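Local coordinates for protein extracellular ligand-binding receptor (Desulfitobacterium hafniense, PDB 4Q6B) that probably serves as the substrate-binding component of an ABC transporter for amino acids, and binds leucine in the cleft between its two lobes, at residues I223-A235 and T248-P260. Sequence-based numbering, arbitrary orientation.
Sequences IEVPLIAGNSWDA and TAEGLLVGSFFNP. With LEU (leucine), chain B; EDO (1,2-ethanediol), chain G.
D234 and S256 meet through a very short hydrogen bond, 2.5 Å from S256 OG to D234 OD2, past the last bridged residues of a parallel strand pair in the mixed sheet of one lobe of this periplasmic binding protein. With chi1 at -168°, S256 swings OG away from its own N and over to the carboxylate of D234, the residue just after the 3-10 segment 231-233. The same OD2 forms a salt bridge with K344 NZ of the adjacent antiparallel strand, whose ammonium also bonds F257 O. Replacing D234 by alanine removes the carboxylate and is likely to leave S256 OG without this acceptor and the K344 ammonium without its counter-charge.

The axes of strands 227-229 and 253-257 approach to 4.8 Å, their N-to-C directions 15° apart, with I228 bridged to L253 and A229 to V254. Three backbone bonds establish the register: L253 N to L227 O is almost straight (177° at the hydrogen), A229 N reaches L253 O, and G255 N reaches A229 O at 2.9 Å. Where the pair starts, one water donates to both L227 O and G251 O.

I228 and L253 lie side by side on one face of the sheet. On the other, the W233 indole lies with A229 CB 3.3 Å above its plane, offset toward the rim, while L252 CD2 approaches W233 CE3 obliquely at 3.7 Å, the two side chains crossing at about a right angle. V254 CG2 packs on W233 CB, and W233 NE1 is bonded to K205 O, which ties down the indole N-H.

The turn following strand 227-229 delivers N231 to the leucine pocket, where the ligand's amino N donates to N231 OD1 at 3.0 Å.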
loop_
_atom_site.group_PDB
_atom_site.type_symbol
_atom_site.label_atom_id
_atom_site.label_comp_id
_atom_site.label_asym_id
_atom_site.label_seq_id
_atom_site.Cartn_x
_atom_site.Cartn_y
_atom_site.Cartn_z
ATOM N N ILE A 223 -6.093 19.104 -20.856
ATOM C CA ILE A 223 -4.837 18.394 -20.936
ATOM C C ILE A 223 -5.068 16.984 -21.470
ATOM O O ILE A 223 -5.891 16.221 -20.936
ATOM C CB ILE A 223 -4.132 18.374 -19.565
ATOM C CG1 ILE A 223 -3.745 19.806 -19.189
ATOM C CG2 ILE A 223 -2.928 17.441 -19.593
ATOM C CD1 ILE A 223 -2.998 19.924 -17.897
ATOM N N GLU A 224 -4.358 16.641 -22.544
ATOM C CA GLU A 224 -4.710 15.449 -23.311
ATOM C C GLU A 224 -3.872 14.221 -22.910
ATOM O O GLU A 224 -4.295 13.064 -23.084
ATOM C CB GLU A 224 -4.556 15.763 -24.816
ATOM C CG GLU A 224 -5.116 14.710 -25.759
ATOM C CD GLU A 224 -6.629 14.815 -25.904
ATOM O OE1 GLU A 224 -7.330 13.816 -25.583
ATOM O OE2 GLU A 224 -7.115 15.897 -26.328
ATOM N N VAL A 225 -2.691 14.476 -22.345
ATOM C CA VAL A 225 -1.695 13.428 -22.180
ATOM C C VAL A 225 -2.018 12.456 -21.053
ATOM O O VAL A 225 -2.807 12.792 -20.167
ATOM C CB VAL A 225 -0.324 14.040 -21.904
ATOM C CG1 VAL A 225 0.011 15.035 -23.053
ATOM C CG2 VAL A 225 -0.323 14.770 -20.562
ATOM N N PRO A 226 -1.453 11.231 -21.112
ATOM C CA PRO A 226 -1.746 10.277 -20.035
ATOM C C PRO A 226 -1.365 10.774 -18.659
ATOM O O PRO A 226 -0.339 11.436 -18.502
ATOM C CB PRO A 226 -0.844 9.095 -20.375
ATOM C CG PRO A 226 -0.850 9.079 -21.900
ATOM C CD PRO A 226 -0.802 10.567 -22.266
ATOM N N LEU A 227 -2.193 10.437 -17.660
ATOM C CA LEU A 227 -1.932 10.780 -16.264
ATOM C C LEU A 227 -1.620 9.470 -15.534
ATOM O O LEU A 227 -2.270 8.434 -15.789
ATOM C CB LEU A 227 -3.147 11.474 -15.612
ATOM C CG LEU A 227 -3.719 12.683 -16.370
ATOM C CD1 LEU A 227 -4.817 13.312 -15.544
ATOM C CD2 LEU A 227 -2.610 13.711 -16.616
ATOM N N ILE A 228 -0.609 9.528 -14.671
ATOM C CA ILE A 228 -0.133 8.343 -13.938
ATOM C C ILE A 228 -0.001 8.703 -12.479
ATOM O O ILE A 228 0.445 9.821 -12.140
ATOM C CB ILE A 228 1.259 7.887 -14.497
ATOM C CG1 ILE A 228 1.148 7.522 -15.975
ATOM C CG2 ILE A 228 1.783 6.667 -13.718
ATOM C CD1 ILE A 228 1.692 8.566 -16.921
ATOM N N ALA A 229 -0.381 7.778 -11.590
ATOM C CA ALA A 229 -0.320 8.044 -10.147
ATOM C C ALA A 229 -0.019 6.759 -9.373
ATOM O O ALA A 229 -0.038 5.655 -9.937
ATOM C CB ALA A 229 -1.632 8.661 -9.676
ATOM N N GLY A 230 0.211 6.894 -8.067
ATOM C CA GLY A 230 0.540 5.751 -7.245
ATOM C C GLY A 230 -0.577 5.208 -6.399
ATOM O O GLY A 230 -1.747 5.427 -6.699
ATOM N N ASN A 231 -0.259 4.496 -5.318
ATOM C CA ASN A 231 -1.265 3.631 -4.718
ATOM C C ASN A 231 -2.460 4.263 -3.990
ATOM O O ASN A 231 -3.472 3.563 -3.762
ATOM C CB ASN A 231 -0.600 2.602 -3.791
ATOM C CG ASN A 231 -0.689 3.001 -2.338
ATOM O OD1 ASN A 231 -0.066 3.969 -1.914
ATOM N ND2 ASN A 231 -1.488 2.281 -1.577
ATOM N N SER A 232 -2.368 5.534 -3.577
ATOM C CA SER A 232 -3.510 6.132 -2.888
ATOM C C SER A 232 -4.701 6.315 -3.842
ATOM O O SER A 232 -5.829 6.619 -3.415
ATOM C CB SER A 232 -3.123 7.493 -2.284
ATOM O OG SER A 232 -2.591 8.319 -3.295
ATOM N N TRP A 233 -4.439 6.135 -5.124
ATOM C CA TRP A 233 -5.456 6.339 -6.162
ATOM C C TRP A 233 -6.266 5.061 -6.424
ATOM O O TRP A 233 -7.268 5.099 -7.147
ATOM C CB TRP A 233 -4.810 6.853 -7.434
ATOM C CG TRP A 233 -4.255 8.253 -7.281
ATOM C CD1 TRP A 233 -3.125 8.626 -6.603
ATOM C CD2 TRP A 233 -4.781 9.440 -7.867
ATOM N NE1 TRP A 233 -2.936 9.990 -6.710
ATOM C CE2 TRP A 233 -3.943 10.508 -7.482
ATOM C CE3 TRP A 233 -5.905 9.710 -8.649
ATOM C CZ2 TRP A 233 -4.182 11.833 -7.888
ATOM C CZ3 TRP A 233 -6.142 11.018 -9.035
ATOM C CH2 TRP A 233 -5.278 12.061 -8.648
ATOM N N ASP A 234 -5.853 3.945 -5.817
ATOM C CA ASP A 234 -6.645 2.710 -5.861
ATOM C C ASP A 234 -7.946 2.916 -5.071
ATOM O O ASP A 234 -9.037 2.606 -5.558
ATOM C CB ASP A 234 -5.833 1.543 -5.290
ATOM C CG ASP A 234 -6.309 0.177 -5.798
ATOM O OD1 ASP A 234 -7.528 0.004 -6.044
ATOM O OD2 ASP A 234 -5.449 -0.721 -5.941
ATOM N N ALA A 235 -7.810 3.455 -3.861
ATOM C CA ALA A 235 -8.952 3.850 -3.025
ATOM C C ALA A 235 -9.816 4.954 -3.658
ATOM O O ALA A 235 -10.472 5.740 -2.952
ATOM C CB ALA A 235 -8.457 4.282 -1.647
ATOM N N THR A 248 -14.198 11.354 -14.916
ATOM C CA THR A 248 -13.109 12.190 -15.385
ATOM C C THR A 248 -11.808 11.383 -15.506
ATOM O O THR A 248 -10.922 11.737 -16.289
ATOM C CB THR A 248 -12.947 13.407 -14.409
ATOM O OG1 THR A 248 -13.661 14.543 -14.916
ATOM C CG2 THR A 248 -11.491 13.784 -14.181
ATOM N N ALA A 249 -11.717 10.271 -14.769
ATOM C CA ALA A 249 -10.470 9.501 -14.655
ATOM C C ALA A 249 -10.181 8.503 -15.781
ATOM O O ALA A 249 -9.260 7.678 -15.650
ATOM C CB ALA A 249 -10.415 8.772 -13.322
ATOM N N GLU A 250 -10.956 8.558 -16.860
ATOM C CA GLU A 250 -10.747 7.649 -17.992
ATOM C C GLU A 250 -9.281 7.667 -18.453
ATOM O O GLU A 250 -8.734 8.727 -18.802
ATOM C CB GLU A 250 -11.688 8.033 -19.153
ATOM C CG GLU A 250 -11.765 7.021 -20.316
ATOM C CD GLU A 250 -12.458 5.715 -19.917
ATOM O OE1 GLU A 250 -13.148 5.699 -18.870
ATOM O OE2 GLU A 250 -12.303 4.701 -20.635
ATOM N N GLY A 251 -8.651 6.498 -18.417
ATOM C CA GLY A 251 -7.293 6.339 -18.895
ATOM C C GLY A 251 -6.228 6.558 -17.837
ATOM O O GLY A 251 -5.048 6.308 -18.108
ATOM N N LEU A 252 -6.623 6.992 -16.637
ATOM C CA LEU A 252 -5.668 7.062 -15.514
ATOM C C LEU A 252 -4.945 5.742 -15.237
ATOM O O LEU A 252 -5.583 4.696 -15.091
ATOM C CB LEU A 252 -6.368 7.550 -14.251
ATOM C CG LEU A 252 -5.507 7.641 -12.977
ATOM C CD1 LEU A 252 -4.537 8.807 -13.045
ATOM C CD2 LEU A 252 -6.401 7.765 -11.717
ATOM N N LEU A 253 -3.614 5.783 -15.173
ATOM C CA LEU A 253 -2.843 4.604 -14.822
ATOM C C LEU A 253 -2.428 4.700 -13.357
ATOM O O LEU A 253 -1.881 5.729 -12.940
ATOM C CB LEU A 253 -1.598 4.477 -15.718
ATOM C CG LEU A 253 -0.726 3.239 -15.450
ATOM C CD1 LEU A 253 -1.438 1.942 -15.886
ATOM C CD2 LEU A 253 0.633 3.392 -16.194
ATOM N N VAL A 254 -2.671 3.627 -12.606
ATOM C CA VAL A 254 -2.386 3.589 -11.186
ATOM C C VAL A 254 -1.429 2.450 -10.835
ATOM O O VAL A 254 -1.646 1.326 -11.210
ATOM C CB VAL A 254 -3.693 3.426 -10.393
ATOM C CG1 VAL A 254 -3.416 3.240 -8.914
ATOM C CG2 VAL A 254 -4.600 4.628 -10.639
ATOM N N GLY A 255 -0.374 2.774 -10.109
ATOM C CA GLY A 255 0.543 1.764 -9.646
ATOM C C GLY A 255 0.098 1.353 -8.258
ATOM O O GLY A 255 0.048 2.148 -7.355
ATOM N N SER A 256 -0.208 0.080 -8.110
ATOM C CA SER A 256 -0.868 -0.411 -6.923
ATOM C C SER A 256 -0.498 -1.855 -6.731
ATOM O O SER A 256 0.564 -2.258 -7.128
ATOM C CB SER A 256 -2.377 -0.249 -7.022
ATOM O OG SER A 256 -2.969 -0.466 -5.768
ATOM N N PHE A 257 -1.356 -2.580 -6.038
ATOM C CA PHE A 257 -1.175 -3.995 -5.778
ATOM C C PHE A 257 -2.533 -4.709 -5.699
ATOM O O PHE A 257 -3.563 -4.082 -5.565
ATOM C CB PHE A 257 -0.371 -4.199 -4.497
ATOM C CG PHE A 257 -0.970 -3.520 -3.315
ATOM C CD1 PHE A 257 -0.538 -2.282 -2.924
ATOM C CD2 PHE A 257 -1.994 -4.118 -2.612
ATOM C CE1 PHE A 257 -1.112 -1.644 -1.846
ATOM C CE2 PHE A 257 -2.566 -3.488 -1.544
ATOM C CZ PHE A 257 -2.123 -2.253 -1.156
ATOM N N PHE A 258 -2.496 -6.028 -5.834
ATOM C CA PHE A 258 -3.661 -6.901 -5.874
ATOM C C PHE A 258 -4.336 -6.912 -7.240
ATOM O O PHE A 258 -4.869 -5.921 -7.684
ATOM C CB PHE A 258 -4.697 -6.660 -4.768
ATOM C CG PHE A 258 -5.845 -7.634 -4.815
ATOM C CD1 PHE A 258 -5.609 -8.992 -4.754
ATOM C CD2 PHE A 258 -7.142 -7.197 -4.957
ATOM C CE1 PHE A 258 -6.644 -9.897 -4.823
ATOM C CE2 PHE A 258 -8.181 -8.090 -5.010
ATOM C CZ PHE A 258 -7.931 -9.442 -4.945
ATOM N N ASN A 259 -4.298 -8.062 -7.886
ATOM C CA ASN A 259 -5.006 -8.247 -9.160
ATOM C C ASN A 259 -6.055 -9.328 -8.957
ATOM O O ASN A 259 -5.708 -10.510 -8.826
ATOM C CB ASN A 259 -4.014 -8.682 -10.219
ATOM C CG ASN A 259 -4.674 -8.895 -11.572
ATOM O OD1 ASN A 259 -5.917 -8.848 -11.690
ATOM N ND2 ASN A 259 -3.858 -9.120 -12.599
ATOM N N PRO A 260 -7.343 -8.956 -8.926
ATOM C CA PRO A 260 -8.379 -9.961 -8.684
ATOM C C PRO A 260 -8.621 -10.868 -9.875
ATOM O O PRO A 260 -9.396 -11.820 -9.756
ATOM C CB PRO A 260 -9.627 -9.124 -8.402
ATOM C CG PRO A 260 -9.364 -7.805 -9.086
ATOM C CD PRO A 260 -7.887 -7.590 -9.093
HETATM N N LEU B . 0.239 4.546 1.063
HETATM C CA LEU B . -0.267 5.578 1.975
HETATM C C LEU B . 0.767 5.909 3.038
HETATM O O LEU B . 0.575 6.809 3.845
HETATM C CB LEU B . -1.560 5.090 2.627
HETATM C CG LEU B . -2.554 5.027 1.461
HETATM C CD1 LEU B . -3.285 3.717 1.448
HETATM C CD2 LEU B . -3.522 6.200 1.412
HETATM O OXT LEU B . 1.834 5.279 3.052
HETATM C C1 EDO G . 1.762 8.992 -4.151
HETATM O O1 EDO G . 1.782 10.010 -3.132
HETATM C C2 EDO G . 1.018 7.755 -3.676
HETATM O O2 EDO G . -0.342 7.917 -3.960
HETATM O O HOH W 1 -2.437 7.013 -18.200
#